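Local coordinates for protein L-cysteine S-thiosulfotransferase subunit SoxA (Paracoccus denitrificans, PDB 2C1D) that forms, with its partner SoxX, a heme-containing cytochrome complex that joins thiosulfate to a cysteine of the sulfur carrier protein SoxY by oxidation, at residues Ser37-Arg42 and Asp48-Asp53. Numbering follows the deposited sequence.
With HEC (heme c), chain J.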
loop_
_atom_site.group_PDB
_atom_site.type_symbol
_atom_site.label_atom_id
_atom_site.label_comp_id
_atom_site.label_asym_id
_atom_site.label_seq_id
_atom_site.Cartn_x
_atom_site.Cartn_y
_atom_site.Cartn_z
ATOM N N SER A 37 14.057 -1.373 -3.267
ATOM C CA SER A 37 13.074 -2.442 -3.301
ATOM C C SER A 37 12.542 -2.670 -1.897
ATOM O O SER A 37 13.270 -2.479 -0.912
ATOM C CB SER A 37 13.751 -3.726 -3.766
ATOM O OG SER A 37 12.969 -4.864 -3.496
ATOM N N GLY A 38 11.286 -3.094 -1.822
ATOM C CA GLY A 38 10.681 -3.598 -0.599
ATOM C C GLY A 38 11.395 -4.756 0.073
ATOM O O GLY A 38 11.229 -4.967 1.268
ATOM N N TRP A 39 12.199 -5.504 -0.689
ATOM C CA TRP A 39 13.061 -6.546 -0.149
ATOM C C TRP A 39 13.942 -6.048 1.006
ATOM O O TRP A 39 14.139 -6.767 2.000
ATOM C CB TRP A 39 13.930 -7.091 -1.275
ATOM C CG TRP A 39 14.796 -8.249 -0.963
ATOM C CD1 TRP A 39 14.451 -9.578 -0.975
ATOM C CD2 TRP A 39 16.193 -8.204 -0.669
ATOM N NE1 TRP A 39 15.552 -10.353 -0.695
ATOM C CE2 TRP A 39 16.636 -9.540 -0.510
ATOM C CE3 TRP A 39 17.119 -7.179 -0.544
ATOM C CZ2 TRP A 39 17.968 -9.868 -0.188
ATOM C CZ3 TRP A 39 18.466 -7.509 -0.231
ATOM C CH2 TRP A 39 18.859 -8.848 -0.066
ATOM N N HIS A 40 14.441 -4.830 0.879
ATOM C CA HIS A 40 15.308 -4.237 1.888
ATOM C C HIS A 40 14.640 -4.035 3.241
ATOM O O HIS A 40 15.333 -3.903 4.234
ATOM C CB HIS A 40 15.887 -2.886 1.407
ATOM C CG HIS A 40 17.151 -3.032 0.631
ATOM N ND1 HIS A 40 18.369 -3.268 1.233
ATOM C CD2 HIS A 40 17.384 -3.024 -0.704
ATOM C CE1 HIS A 40 19.298 -3.400 0.303
ATOM N NE2 HIS A 40 18.730 -3.264 -0.881
ATOM N N PHE A 41 13.316 -3.980 3.280
ATOM C CA PHE A 41 12.580 -3.745 4.524
ATOM C C PHE A 41 12.037 -5.030 5.139
ATOM O O PHE A 41 11.313 -4.997 6.134
ATOM C CB PHE A 41 11.432 -2.779 4.233
ATOM C CG PHE A 41 11.887 -1.467 3.679
ATOM C CD1 PHE A 41 12.105 -1.313 2.330
ATOM C CD2 PHE A 41 12.093 -0.377 4.512
ATOM C CE1 PHE A 41 12.541 -0.116 1.821
ATOM C CE2 PHE A 41 12.513 0.837 3.998
ATOM C CZ PHE A 41 12.751 0.965 2.669
ATOM N N ARG A 42 12.379 -6.177 4.562
ATOM C CA ARG A 42 11.906 -7.438 5.106
ATOM C C ARG A 42 12.935 -8.040 6.063
ATOM O O ARG A 42 14.105 -7.679 6.006
ATOM C CB ARG A 42 11.591 -8.397 3.954
ATOM C CG ARG A 42 10.734 -7.778 2.857
ATOM C CD ARG A 42 9.257 -7.714 3.166
ATOM N NE ARG A 42 8.876 -6.819 4.268
ATOM C CZ ARG A 42 8.505 -5.549 4.137
ATOM N NH1 ARG A 42 8.522 -4.955 2.951
ATOM N NH2 ARG A 42 8.110 -4.856 5.203
ATOM N N ASP A 48 15.660 -14.164 2.412
ATOM C CA ASP A 48 16.302 -15.397 1.938
ATOM C C ASP A 48 15.408 -16.161 0.961
ATOM O O ASP A 48 15.910 -16.826 0.062
ATOM C CB ASP A 48 16.724 -16.295 3.123
ATOM C CG ASP A 48 18.037 -15.830 3.778
ATOM O OD1 ASP A 48 18.544 -16.481 4.745
ATOM O OD2 ASP A 48 18.682 -14.837 3.397
ATOM N N LEU A 49 14.089 -16.054 1.123
ATOM C CA LEU A 49 13.166 -16.735 0.208
ATOM C C LEU A 49 13.260 -16.264 -1.241
ATOM O O LEU A 49 12.847 -16.969 -2.140
ATOM C CB LEU A 49 11.737 -16.579 0.675
ATOM C CG LEU A 49 11.487 -17.233 2.028
ATOM C CD1 LEU A 49 10.086 -16.934 2.429
ATOM C CD2 LEU A 49 11.741 -18.738 1.948
ATOM N N GLU A 50 13.789 -15.077 -1.471
ATOM C CA GLU A 50 13.901 -14.566 -2.842
ATOM C C GLU A 50 15.284 -14.837 -3.440
ATOM O O GLU A 50 15.478 -14.639 -4.654
ATOM C CB GLU A 50 13.581 -13.070 -2.863
ATOM C CG GLU A 50 13.370 -12.512 -4.247
ATOM C CD GLU A 50 12.704 -11.141 -4.264
ATOM O OE1 GLU A 50 12.905 -10.422 -5.267
ATOM O OE2 GLU A 50 11.976 -10.775 -3.304
ATOM N N ARG A 51 16.239 -15.262 -2.589
ATOM C CA ARG A 51 17.653 -15.411 -2.981
ATOM C C ARG A 51 17.942 -16.569 -3.900
ATOM O O ARG A 51 19.008 -16.598 -4.506
ATOM C CB ARG A 51 18.580 -15.627 -1.789
ATOM C CG ARG A 51 18.635 -14.489 -0.874
ATOM C CD ARG A 51 19.600 -14.668 0.303
ATOM N NE ARG A 51 20.350 -13.444 0.264
ATOM C CZ ARG A 51 20.285 -12.453 1.098
ATOM N NH1 ARG A 51 19.630 -12.508 2.238
ATOM N NH2 ARG A 51 20.995 -11.394 0.796
ATOM N N ASP A 52 17.050 -17.548 -3.950
ATOM C CA ASP A 52 17.182 -18.573 -4.962
ATOM C C ASP A 52 15.878 -19.228 -5.356
ATOM O O ASP A 52 14.972 -19.435 -4.546
ATOM C CB ASP A 52 18.183 -19.623 -4.532
ATOM C CG ASP A 52 17.690 -20.421 -3.417
ATOM O OD1 ASP A 52 17.696 -19.893 -2.288
ATOM O OD2 ASP A 52 17.227 -21.566 -3.605
ATOM N N ASP A 53 15.807 -19.581 -6.629
ATOM C CA ASP A 53 14.584 -20.071 -7.221
ATOM C C ASP A 53 14.082 -21.345 -6.601
ATOM O O ASP A 53 12.876 -21.571 -6.589
ATOM C CB ASP A 53 14.795 -20.285 -8.715
ATOM C CG ASP A 53 14.952 -18.965 -9.475
ATOM O OD1 ASP A 53 14.708 -17.891 -8.888
ATOM O OD2 ASP A 53 15.328 -18.921 -10.654
HETATM FE FE HEC J . 0.888 0.616 0.930
HETATM C CHA HEC J . 2.683 -2.286 1.108
HETATM C CHB HEC J . 1.392 0.619 -2.498
HETATM C CHC HEC J . -1.003 3.400 0.674
HETATM C CHD HEC J . 0.828 0.879 4.316
HETATM N NA HEC J . 1.877 -0.624 -0.447
HETATM C C1A HEC J . 2.551 -1.770 -0.143
HETATM C C2A HEC J . 3.101 -2.307 -1.358
HETATM C C3A HEC J . 2.727 -1.486 -2.363
HETATM C C4A HEC J . 1.959 -0.412 -1.800
HETATM C CMA HEC J . 3.036 -1.623 -3.853
HETATM C CAA HEC J . 3.955 -3.592 -1.484
HETATM C CBA HEC J . 5.439 -3.196 -1.575
HETATM C CGA HEC J . 6.328 -4.418 -1.775
HETATM O O1A HEC J . 7.562 -4.233 -1.864
HETATM O O2A HEC J . 5.813 -5.584 -1.825
HETATM N NB HEC J . 0.317 1.762 -0.585
HETATM C C1B HEC J . 0.575 1.583 -1.935
HETATM C C2B HEC J . -0.196 2.533 -2.675
HETATM C C3B HEC J . -0.841 3.310 -1.812
HETATM C C4B HEC J . -0.557 2.820 -0.492
HETATM C CMB HEC J . -0.157 2.678 -4.198
HETATM C CAB HEC J . -1.790 4.476 -2.162
HETATM C CBB HEC J . -2.848 4.041 -2.913
HETATM N NC HEC J . 0.064 1.923 2.271
HETATM C C1C HEC J . -0.662 3.026 1.948
HETATM C C2C HEC J . -1.109 3.671 3.167
HETATM C C3C HEC J . -0.595 2.974 4.198
HETATM C C4C HEC J . 0.157 1.867 3.618
HETATM C CMC HEC J . -1.982 4.945 3.147
HETATM C CAC HEC J . -0.673 3.156 5.753
HETATM C CBC HEC J . -1.779 3.505 6.425
HETATM N ND HEC J . 1.606 -0.500 2.433
HETATM C C1D HEC J . 1.458 -0.206 3.791
HETATM C C2D HEC J . 2.074 -1.249 4.586
HETATM C C3D HEC J . 2.633 -2.230 3.585
HETATM C C4D HEC J . 2.302 -1.688 2.287
HETATM C CMD HEC J . 2.155 -1.362 6.119
HETATM C CAD HEC J . 3.443 -3.518 3.873
HETATM C CBD HEC J . 4.883 -3.100 4.225
HETATM C CGD HEC J . 5.651 -2.570 3.031
HETATM O O1D HEC J . 5.685 -1.349 2.764
HETATM O O2D HEC J . 6.268 -3.352 2.304
#
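Trp39, on the short 3-10 helix 38-41, reaches across to Glu50 and Arg51 in the type I beta turn Asp48-Arg51, at the C-terminal side of helix 44-48. The contacts of its indole are by packing, with no hydrogen bond between the two segments. Against the benzene edge, Arg51 NH2 lies 3.4 Å from Trp39 CH2, near the ring plane; the guanidinium turns one face to Trp39 CZ2, its plane 74° from the indole. At the pyrrole end Glu50 OE2 comes within 3.6 Å of Trp39 CD1, while Trp39 NE1 is hydrogen-bonded to the carbonyl of Arg47. CG anti to the backbone N (chi1 -175°) brings the indole against Glu50 and Arg51.

Salt bridges hold both charged neighbours: Glu50 OE2 pairs with Arg263 of strand 261-263, and Arg51 NH2 with Asp5. An ST turn opens the 3-10 helix: Trp39 N donates to Ser37 OG (3.0 Å), and Gly38 CA packs against a heme c propionate, 3.4 Å from HEC O1A. On the other propionate, Arg42 NH1 makes a weak hydrogen bond to HEC O2D (2.8 Å). A salt bridge internal to the beta turn joins Arg51 NH1 to Asp48 OD2 (2.8 Å), nearly along the carboxylate C-O axis.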